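Local atomic coordinates of 4-hydroxybenzoyl-CoA thioesterase (Bacillus halodurans, PDB entry 5WH9), a protein that probably hydrolyses acyl-coenzyme A thioesters, with gentisyl-coenzyme A as the likely substrate, using a hotdog fold. Residues Y6-F12 with F70-I76; Y26-M30 with E91-I95. One frame throughout, in Å; residues are numbered along the deposited sequence.

Contact 1 (Y6-F12 with F70-I76); sequences YHFRVKF and FADHVFI
Val10 and Phe70 meet where an antiparallel strand pair of the hotdog sheet runs out into loops. Strand 6-9 pairs with the start of strand 73-80, their short axes at 153°. Tyr6-Ile76 and Phe8-Val74 are hydrogen-bonded pairs; His7-Phe75 and Arg9-His73 are non-hydrogen-bonded. The ladder continues past the strands, because Val10 N donates to Asp72 O at 3.0 Å and Val10 O accepts from Ala71 N at 2.9 Å. Val10 is therefore held through both its N-H and its C=O. Its CG1, anti to the backbone N (chi1 177°), lies 3.6 Å from Phe70 CA. Its other methyl, CG2, sits against Asp72 CB.

The Phe70 ring takes Phe12 CB over one face, 4.0 Å from its centroid. The Phe12 ring turns its edge to the Phe70 face in a T-shaped pair, planes at 66°. His35 of the second subunit meets both rings, so this end lies at a subunit interface. With Phe70 replaced by an alanine, the Phe12 edge would probably lose the ring face it meets, and a gap would open beside His35 of that subunit.

Phe8 is buried in the strand part; its ring also stacks with Trp29 of helix 25-40. Val74 packs alongside it, and Val74 CB stands over the Phe8 ring face, 3.7 Å from Phe8 CZ.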
loop_
_atom_site.group_PDB
_atom_site.type_symbol
_atom_site.label_atom_id
_atom_site.label_comp_id
_atom_site.label_asym_id
_atom_site.label_seq_id
_atom_site.Cartn_x
_atom_site.Cartn_y
_atom_site.Cartn_z
ATOM N N TYR B 6 -13.634 7.910 13.766
ATOM C CA TYR B 6 -12.735 8.204 12.671
ATOM C C TYR B 6 -13.382 7.938 11.325
ATOM O O TYR B 6 -13.651 6.819 10.954
ATOM C CB TYR B 6 -11.448 7.405 12.831
ATOM C CG TYR B 6 -10.466 7.561 11.707
ATOM C CD1 TYR B 6 -9.942 8.793 11.385
ATOM C CD2 TYR B 6 -10.063 6.477 10.970
ATOM C CE1 TYR B 6 -9.037 8.934 10.368
ATOM C CE2 TYR B 6 -9.156 6.611 9.948
ATOM C CZ TYR B 6 -8.653 7.846 9.653
ATOM O OH TYR B 6 -7.771 7.988 8.640
ATOM N N HIS B 7 -13.621 9.009 10.600
ATOM C CA HIS B 7 -14.235 8.954 9.290
ATOM C C HIS B 7 -13.228 8.707 8.189
ATOM O O HIS B 7 -12.094 9.117 8.290
ATOM C CB HIS B 7 -14.971 10.255 9.006
ATOM C CG HIS B 7 -16.281 10.369 9.709
ATOM N ND1 HIS B 7 -16.452 11.120 10.847
ATOM C CD2 HIS B 7 -17.481 9.817 9.440
ATOM C CE1 HIS B 7 -17.702 11.027 11.246
ATOM N NE2 HIS B 7 -18.348 10.244 10.408
ATOM N N PHE B 8 -13.663 8.037 7.140
ATOM C CA PHE B 8 -12.813 7.780 5.994
ATOM C C PHE B 8 -13.618 7.309 4.806
ATOM O O PHE B 8 -14.720 6.843 4.945
ATOM C CB PHE B 8 -11.648 6.823 6.311
ATOM C CG PHE B 8 -12.035 5.375 6.413
ATOM C CD1 PHE B 8 -12.367 4.824 7.626
ATOM C CD2 PHE B 8 -12.036 4.560 5.301
ATOM C CE1 PHE B 8 -12.702 3.496 7.729
ATOM C CE2 PHE B 8 -12.379 3.231 5.397
ATOM C CZ PHE B 8 -12.704 2.697 6.617
ATOM N N ARG B 9 -13.036 7.459 3.632
ATOM C CA ARG B 9 -13.634 7.032 2.376
ATOM C C ARG B 9 -12.748 5.992 1.688
ATOM O O ARG B 9 -11.530 6.124 1.669
ATOM C CB ARG B 9 -13.811 8.221 1.443
ATOM C CG ARG B 9 -14.676 9.355 1.988
ATOM C CD ARG B 9 -15.383 10.043 0.838
ATOM N NE ARG B 9 -16.131 11.225 1.254
ATOM C CZ ARG B 9 -16.744 12.055 0.413
ATOM N NH1 ARG B 9 -16.710 11.831 -0.895
ATOM N NH2 ARG B 9 -17.402 13.109 0.883
ATOM N N VAL B 10 -13.374 4.967 1.120
ATOM C CA VAL B 10 -12.678 3.979 0.312
ATOM C C VAL B 10 -12.141 4.565 -1.001
ATOM O O VAL B 10 -12.908 5.010 -1.872
ATOM C CB VAL B 10 -13.603 2.788 -0.000
ATOM C CG1 VAL B 10 -12.907 1.797 -0.899
ATOM C CG2 VAL B 10 -14.038 2.121 1.287
ATOM N N LYS B 11 -10.822 4.580 -1.129
ATOM C CA LYS B 11 -10.179 5.012 -2.359
ATOM C C LYS B 11 -10.199 3.881 -3.379
ATOM O O LYS B 11 -10.181 2.699 -3.030
ATOM C CB LYS B 11 -8.719 5.389 -2.100
ATOM C CG LYS B 11 -8.524 6.306 -0.911
ATOM C CD LYS B 11 -9.539 7.459 -0.905
ATOM C CE LYS B 11 -9.299 8.360 0.275
ATOM N NZ LYS B 11 -9.950 9.684 0.063
ATOM N N PHE B 12 -10.215 4.257 -4.647
ATOM C CA PHE B 12 -10.066 3.303 -5.729
ATOM C C PHE B 12 -8.897 2.341 -5.448
ATOM O O PHE B 12 -9.011 1.123 -5.619
ATOM C CB PHE B 12 -9.824 4.085 -7.018
ATOM C CG PHE B 12 -9.764 3.235 -8.223
ATOM C CD1 PHE B 12 -10.853 2.461 -8.586
ATOM C CD2 PHE B 12 -8.621 3.190 -8.991
ATOM C CE1 PHE B 12 -10.805 1.670 -9.704
ATOM C CE2 PHE B 12 -8.569 2.390 -10.109
ATOM C CZ PHE B 12 -9.666 1.629 -10.464
ATOM N N PHE B 70 -15.590 0.650 -3.438
ATOM C CA PHE B 70 -15.027 1.938 -3.821
ATOM C C PHE B 70 -16.008 3.091 -3.579
ATOM O O PHE B 70 -17.170 3.043 -3.989
ATOM C CB PHE B 70 -14.558 1.893 -5.278
ATOM C CG PHE B 70 -14.162 3.230 -5.835
ATOM C CD1 PHE B 70 -13.433 4.124 -5.082
ATOM C CD2 PHE B 70 -14.525 3.589 -7.123
ATOM C CE1 PHE B 70 -13.072 5.348 -5.603
ATOM C CE2 PHE B 70 -14.171 4.800 -7.642
ATOM C CZ PHE B 70 -13.443 5.681 -6.890
ATOM N N ALA B 71 -15.519 4.107 -2.871
ATOM C CA ALA B 71 -16.238 5.361 -2.604
ATOM C C ALA B 71 -17.154 5.277 -1.405
ATOM O O ALA B 71 -17.771 6.266 -1.029
ATOM C CB ALA B 71 -17.000 5.878 -3.843
ATOM N N ASP B 72 -17.238 4.107 -0.790
ATOM C CA ASP B 72 -18.012 3.997 0.436
ATOM C C ASP B 72 -17.538 5.033 1.448
ATOM O O ASP B 72 -16.336 5.281 1.561
ATOM C CB ASP B 72 -17.912 2.597 1.034
ATOM C CG ASP B 72 -18.899 1.649 0.425
ATOM O OD1 ASP B 72 -19.767 2.142 -0.331
ATOM O OD2 ASP B 72 -18.813 0.429 0.701
ATOM N N HIS B 73 -18.491 5.664 2.133
ATOM C CA HIS B 73 -18.192 6.503 3.290
ATOM C C HIS B 73 -18.260 5.574 4.484
ATOM O O HIS B 73 -19.174 4.755 4.581
ATOM C CB HIS B 73 -19.240 7.599 3.476
ATOM C CG HIS B 73 -19.354 8.539 2.318
ATOM N ND1 HIS B 73 -18.923 9.848 2.380
ATOM C CD2 HIS B 73 -19.867 8.369 1.076
ATOM C CE1 HIS B 73 -19.163 10.441 1.223
ATOM N NE2 HIS B 73 -19.732 9.565 0.415
ATOM N N VAL B 74 -17.305 5.688 5.397
ATOM C CA VAL B 74 -17.241 4.743 6.497
ATOM C C VAL B 74 -16.737 5.496 7.681
ATOM O O VAL B 74 -16.045 6.508 7.536
ATOM C CB VAL B 74 -16.256 3.554 6.172
ATOM C CG1 VAL B 74 -16.430 2.411 7.153
ATOM C CG2 VAL B 74 -16.466 3.047 4.761
ATOM N N PHE B 75 -17.085 5.026 8.863
ATOM C CA PHE B 75 -16.403 5.509 10.056
ATOM C C PHE B 75 -16.144 4.355 11.032
ATOM O O PHE B 75 -16.771 3.299 10.952
ATOM C CB PHE B 75 -17.130 6.703 10.693
ATOM C CG PHE B 75 -18.467 6.361 11.328
ATOM C CD1 PHE B 75 -18.526 5.873 12.629
ATOM C CD2 PHE B 75 -19.656 6.572 10.640
ATOM C CE1 PHE B 75 -19.748 5.578 13.232
ATOM C CE2 PHE B 75 -20.889 6.279 11.231
ATOM C CZ PHE B 75 -20.935 5.776 12.536
ATOM N N ILE B 76 -15.164 4.532 11.899
ATOM C CA ILE B 76 -14.856 3.504 12.863
ATOM C C ILE B 76 -15.170 4.020 14.253
ATOM O O ILE B 76 -14.810 5.143 14.589
ATOM C CB ILE B 76 -13.370 3.099 12.818
ATOM C CG1 ILE B 76 -13.063 2.313 11.542
ATOM C CG2 ILE B 76 -13.038 2.278 14.036
ATOM C CD1 ILE B 76 -11.560 2.067 11.290
HETATM O O HOH W 1 -16.865 9.096 -1.764
#

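Contact 2 (Y26-M30 with E91-I95); sequences YYKWM and EHHFI
Tyr26 brings the edge of its ring to the face of Phe94, a T-shaped pair with centroids 5.3 Å apart and planes at 61°. The touching atom is Tyr26 CD2, which lies over the Phe94 face near its rim, 3.8 Å from Phe94 CE2. Phe64 makes a second edge-to-face pair with Tyr26. The backbone joins in as well: Tyr26 O is 3.5 Å from Phe94 CZ, while it accepts the helical hydrogen bond of Met30 N.

One turn on, Trp29 adds mainly its CB. This carbon sits at the edge of the Phe94 ring, near its plane, 4.0 Å from Phe94 CE2. The Trp29 side chain also touches Val21 and Leu68 in loops.

Met30 closes the row. Its CG is anti to the carbonyl carbon (chi1 -77°), which carries the chain toward the strand between Phe94 and His92. Met30 CG lies 3.9 Å from Phe94 CZ, and Met30 CA stands over one face of the His92 ring. The sulfur approaches that ring obliquely, with Met30 SD 4.5 Å from the His92 centroid. Phe94 thus meets three helix residues, all of them buried.

Helix 25-40 passes the strand at 117° between short axes, about 10 Å away. A long helix laid across a curled antiparallel sheet, like a sausage in its bun, is the hallmark of the hotdog fold.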
loop_
_atom_site.group_PDB
_atom_site.type_symbol
_atom_site.label_atom_id
_atom_site.label_comp_id
_atom_site.label_asym_id
_atom_site.label_seq_id
_atom_site.Cartn_x
_atom_site.Cartn_y
_atom_site.Cartn_z
ATOM N N TYR B 26 -8.322 -3.011 6.078
ATOM C CA TYR B 26 -9.086 -2.832 7.305
ATOM C C TYR B 26 -8.137 -2.609 8.497
ATOM O O TYR B 26 -8.470 -1.900 9.450
ATOM C CB TYR B 26 -9.984 -4.038 7.572
ATOM C CG TYR B 26 -11.163 -4.178 6.647
ATOM C CD1 TYR B 26 -11.005 -4.684 5.373
ATOM C CD2 TYR B 26 -12.450 -3.842 7.064
ATOM C CE1 TYR B 26 -12.075 -4.829 4.519
ATOM C CE2 TYR B 26 -13.540 -3.989 6.220
ATOM C CZ TYR B 26 -13.340 -4.483 4.937
ATOM O OH TYR B 26 -14.406 -4.656 4.063
ATOM N N TYR B 27 -6.961 -3.229 8.449
ATOM C CA TYR B 27 -5.967 -3.069 9.515
ATOM C C TYR B 27 -5.297 -1.706 9.440
ATOM O O TYR B 27 -5.023 -1.097 10.471
ATOM C CB TYR B 27 -4.946 -4.215 9.476
ATOM C CG TYR B 27 -5.636 -5.554 9.639
ATOM C CD1 TYR B 27 -5.895 -6.062 10.906
ATOM C CD2 TYR B 27 -6.086 -6.278 8.535
ATOM C CE1 TYR B 27 -6.551 -7.273 11.082
ATOM C CE2 TYR B 27 -6.775 -7.502 8.701
ATOM C CZ TYR B 27 -6.995 -7.981 9.990
ATOM O OH TYR B 27 -7.633 -9.192 10.200
ATOM N N LYS B 28 -5.052 -1.236 8.216
ATOM C CA LYS B 28 -4.550 0.107 7.953
ATOM C C LYS B 28 -5.522 1.114 8.568
ATOM O O LYS B 28 -5.121 2.063 9.251
ATOM C CB LYS B 28 -4.417 0.302 6.424
ATOM C CG LYS B 28 -4.188 1.717 5.870
ATOM C CD LYS B 28 -4.760 1.811 4.421
ATOM C CE LYS B 28 -4.216 2.979 3.569
ATOM N NZ LYS B 28 -4.562 4.403 3.988
ATOM N N TRP B 29 -6.812 0.888 8.347
ATOM C CA TRP B 29 -7.807 1.827 8.848
ATOM C C TRP B 29 -7.890 1.782 10.368
ATOM O O TRP B 29 -8.065 2.825 10.987
ATOM C CB TRP B 29 -9.174 1.584 8.203
ATOM C CG TRP B 29 -9.217 1.978 6.764
ATOM C CD1 TRP B 29 -8.664 3.091 6.200
ATOM C CD2 TRP B 29 -9.843 1.255 5.699
ATOM N NE1 TRP B 29 -8.907 3.099 4.850
ATOM C CE2 TRP B 29 -9.628 1.981 4.519
ATOM C CE3 TRP B 29 -10.560 0.053 5.630
ATOM C CZ2 TRP B 29 -10.116 1.555 3.284
ATOM C CZ3 TRP B 29 -11.031 -0.362 4.421
ATOM C CH2 TRP B 29 -10.810 0.381 3.261
ATOM N N MET B 30 -7.749 0.598 10.970
ATOM C CA MET B 30 -7.697 0.506 12.429
ATOM C C MET B 30 -6.464 1.198 12.963
ATOM O O MET B 30 -6.520 1.924 13.962
ATOM C CB MET B 30 -7.708 -0.938 12.910
ATOM C CG MET B 30 -9.079 -1.565 12.844
ATOM S SD MET B 30 -9.138 -3.228 13.544
ATOM C CE MET B 30 -7.835 -4.030 12.611
ATOM N N GLU B 91 -11.108 -1.714 20.722
ATOM C CA GLU B 91 -12.129 -2.288 19.869
ATOM C C GLU B 91 -12.507 -1.297 18.745
ATOM O O GLU B 91 -12.699 -0.096 18.989
ATOM C CB GLU B 91 -13.351 -2.668 20.697
ATOM C CG GLU B 91 -14.278 -3.669 19.996
ATOM C CD GLU B 91 -15.475 -4.063 20.857
ATOM O OE1 GLU B 91 -15.429 -5.142 21.496
ATOM O OE2 GLU B 91 -16.468 -3.294 20.897
ATOM N N HIS B 92 -12.591 -1.798 17.517
ATOM C CA HIS B 92 -12.938 -0.972 16.366
ATOM C C HIS B 92 -14.112 -1.584 15.651
ATOM O O HIS B 92 -14.079 -2.769 15.313
ATOM C CB HIS B 92 -11.783 -0.879 15.362
ATOM C CG HIS B 92 -10.584 -0.158 15.883
ATOM N ND1 HIS B 92 -9.369 -0.777 16.068
ATOM C CD2 HIS B 92 -10.415 1.125 16.273
ATOM C CE1 HIS B 92 -8.494 0.099 16.529
ATOM N NE2 HIS B 92 -9.103 1.263 16.658
ATOM N N HIS B 93 -15.127 -0.767 15.389
ATOM C CA HIS B 93 -16.300 -1.207 14.664
ATOM C C HIS B 93 -16.490 -0.357 13.417
ATOM O O HIS B 93 -16.657 0.863 13.510
ATOM C CB HIS B 93 -17.536 -1.081 15.546
ATOM C CG HIS B 93 -17.545 -2.008 16.718
ATOM N ND1 HIS B 93 -17.705 -3.370 16.588
ATOM C CD2 HIS B 93 -17.448 -1.768 18.047
ATOM C CE1 HIS B 93 -17.693 -3.930 17.784
ATOM N NE2 HIS B 93 -17.542 -2.980 18.686
ATOM N N PHE B 94 -16.481 -1.004 12.258
ATOM C CA PHE B 94 -16.693 -0.314 10.994
ATOM C C PHE B 94 -18.170 -0.131 10.768
ATOM O O PHE B 94 -18.952 -1.105 10.798
ATOM C CB PHE B 94 -16.081 -1.092 9.828
ATOM C CG PHE B 94 -14.602 -1.232 9.929
ATOM C CD1 PHE B 94 -14.041 -2.068 10.892
ATOM C CD2 PHE B 94 -13.763 -0.518 9.083
ATOM C CE1 PHE B 94 -12.672 -2.186 11.001
ATOM C CE2 PHE B 94 -12.381 -0.635 9.185
ATOM C CZ PHE B 94 -11.844 -1.470 10.140
ATOM N N ILE B 95 -18.553 1.127 10.573
ATOM C CA ILE B 95 -19.931 1.463 10.312
ATOM C C ILE B 95 -20.092 2.007 8.890
ATOM O O ILE B 95 -19.455 2.977 8.496
ATOM C CB ILE B 95 -20.498 2.446 11.361
ATOM C CG1 ILE B 95 -20.698 1.739 12.698
ATOM C CG2 ILE B 95 -21.858 2.983 10.918
ATOM C CD1 ILE B 95 -19.507 1.735 13.574
#

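In the fold
The centres of contacts 1 and 2 lie about 11 Å apart. Along the chain their segments alternate: 6-12, 26-30, 70-76, then 91-95. Strand 6-9 leads on to helix 25-40, and strand 73-80 to strand 87-96. The last two are neighbours in one antiparallel sheet, and Phe75 O probably accepts a hydrogen bond from Ile95 N. Contact 1 is thus strand pairing at one edge of the sheet within this chain, while contact 2 seats the helix on it. Ile76 CD1 comes within 3.5 Å of Phe94 CE2, so both contacts feed one hydrophobic core. The second subunit packs mainly on contact 1, while Tyr23 of the fourth subunit packs on Met30 of contact 2.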